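Local structure of TetR transcriptional regulator (Chloroflexus aurantiacus, 3QBM) at residues A110-S113 and D114-P118. The protein probably binds DNA as a transcriptional regulator of the TetR family, and binds magnesium in its TetR-type C-terminal domain. Numbering follows the deposited sequence.
With MG (magnesium ion), chain C.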
loop_
_atom_site.group_PDB
_atom_site.type_symbol
_atom_site.label_atom_id
_atom_site.label_comp_id
_atom_site.label_asym_id
_atom_site.label_seq_id
_atom_site.Cartn_x
_atom_site.Cartn_y
_atom_site.Cartn_z
ATOM N N ALA A 110 0.507 3.627 -7.008
ATOM C CA ALA A 110 0.406 2.204 -7.265
ATOM C C ALA A 110 -1.021 1.731 -7.097
ATOM O O ALA A 110 -1.509 1.018 -7.951
ATOM C CB ALA A 110 1.310 1.385 -6.308
ATOM N N ILE A 111 -1.643 2.053 -5.958
ATOM C CA ILE A 111 -2.990 1.574 -5.686
ATOM C C ILE A 111 -3.999 2.066 -6.737
ATOM O O ILE A 111 -4.873 1.316 -7.171
ATOM C CB ILE A 111 -3.452 1.921 -4.249
ATOM C CG1 ILE A 111 -2.991 0.847 -3.257
ATOM C CG2 ILE A 111 -4.979 2.013 -4.144
ATOM C CD1 ILE A 111 -1.590 0.456 -3.366
ATOM N N GLU A 112 -3.871 3.321 -7.175
ATOM C CA GLU A 112 -4.798 3.827 -8.189
ATOM C C GLU A 112 -4.545 3.264 -9.578
ATOM O O GLU A 112 -5.487 2.848 -10.278
ATOM C CB GLU A 112 -4.754 5.351 -8.279
ATOM C CG GLU A 112 -5.853 5.880 -9.253
ATOM C CD GLU A 112 -6.252 7.332 -9.039
ATOM O OE1 GLU A 112 -5.526 8.053 -8.339
ATOM O OE2 GLU A 112 -7.326 7.737 -9.551
ATOM N N SER A 113 -3.276 3.254 -9.982
ATOM C CA SER A 113 -2.919 2.905 -11.362
ATOM C C SER A 113 -2.838 1.418 -11.676
ATOM O O SER A 113 -2.949 1.029 -12.834
ATOM C CB SER A 113 -1.577 3.542 -11.742
ATOM O OG SER A 113 -0.464 2.935 -11.058
ATOM N N ASP A 114 -2.608 0.577 -10.668
ATOM C CA ASP A 114 -2.295 -0.805 -10.963
ATOM C C ASP A 114 -3.341 -1.475 -11.901
ATOM O O ASP A 114 -2.958 -2.222 -12.761
ATOM C CB ASP A 114 -1.982 -1.628 -9.695
ATOM C CG ASP A 114 -3.080 -1.578 -8.640
ATOM O OD1 ASP A 114 -4.137 -0.937 -8.833
ATOM O OD2 ASP A 114 -2.875 -2.221 -7.585
ATOM N N ASP A 115 -4.629 -1.174 -11.764
ATOM C CA ASP A 115 -5.669 -1.809 -12.590
ATOM C C ASP A 115 -6.433 -0.776 -13.426
ATOM O O ASP A 115 -7.523 -1.053 -13.951
ATOM C CB ASP A 115 -6.624 -2.619 -11.687
ATOM C CG ASP A 115 -5.928 -3.765 -11.005
ATOM O OD1 ASP A 115 -5.668 -4.746 -11.707
ATOM O OD2 ASP A 115 -5.614 -3.712 -9.780
ATOM N N THR A 116 -5.867 0.420 -13.563
ATOM C CA THR A 116 -6.534 1.445 -14.333
ATOM C C THR A 116 -5.691 2.101 -15.411
ATOM O O THR A 116 -6.232 2.483 -16.440
ATOM C CB THR A 116 -7.121 2.564 -13.452
ATOM O OG1 THR A 116 -6.096 3.304 -12.767
ATOM C CG2 THR A 116 -8.100 1.991 -12.443
ATOM N N ASN A 117 -4.388 2.246 -15.189
ATOM C CA ASN A 117 -3.581 3.113 -16.056
ATOM C C ASN A 117 -2.196 2.544 -16.352
ATOM O O ASN A 117 -1.250 2.682 -15.542
ATOM C CB ASN A 117 -3.504 4.484 -15.391
ATOM C CG ASN A 117 -3.015 5.557 -16.326
ATOM O OD1 ASN A 117 -1.830 5.640 -16.627
ATOM N ND2 ASN A 117 -3.939 6.388 -16.797
ATOM N N PRO A 118 -2.068 1.858 -17.491
ATOM C CA PRO A 118 -0.794 1.294 -17.902
ATOM C C PRO A 118 0.404 2.270 -17.831
ATOM O O PRO A 118 1.497 1.869 -17.436
ATOM C CB PRO A 118 -1.072 0.874 -19.343
ATOM C CG PRO A 118 -2.504 0.450 -19.304
ATOM C CD PRO A 118 -3.166 1.419 -18.379
HETATM MG MG MG C . -5.831 -0.413 -7.609
HETATM O O HOH W 1 -6.606 0.507 -9.534
HETATM O O HOH W 2 -4.909 -1.384 -6.018
HETATM O O HOH W 3 -6.790 -2.212 -8.247
HETATM O O HOH W 4 -7.344 0.132 -6.443
#
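At the C-terminal end of helix 105-113 Asp-114 N donates a helical hydrogen bond back to Ala-110 O (3.0 Å), then the backbone turns away, with Ser-113 O accepting from both Thr-116 N and Asn-117 N on one face of its carbonyl plane; the bond from Asn-117 N is nearly straight (172°). Asp-114 CG stands between its own backbone N and carbonyl carbon (chi1 55°), which carries OD1 back beside Ile-111 O. The two oxygens, 2.9 Å apart, are held together by magnesium, bound by Ile-111 O at 2.0 Å and Asp-114 OD1 at 2.1 Å. Four waters complete six-coordination; one donates to Asp-114 OD2. Another donates to Glu-112 O, which also accepts from Thr-116 OG1 at 2.6 Å, the hydroxyl tilted 34° from the carbonyl plane. A valine in place of Thr-116 would probably leave Glu-112 O without this side-chain donor and tie the turn less firmly to the helix. Asn-117 N-caps helix 118-144 through OD1 to Leu-120 N. Ser-113 packs on Leu-120 and Val-124 of that helix, while Asp-115 forms a salt bridge with Arg-173 of the second subunit and Ile-111 packs on Asn-108 of that subunit, so the metal-bearing turn lies at the interface between the two subunits.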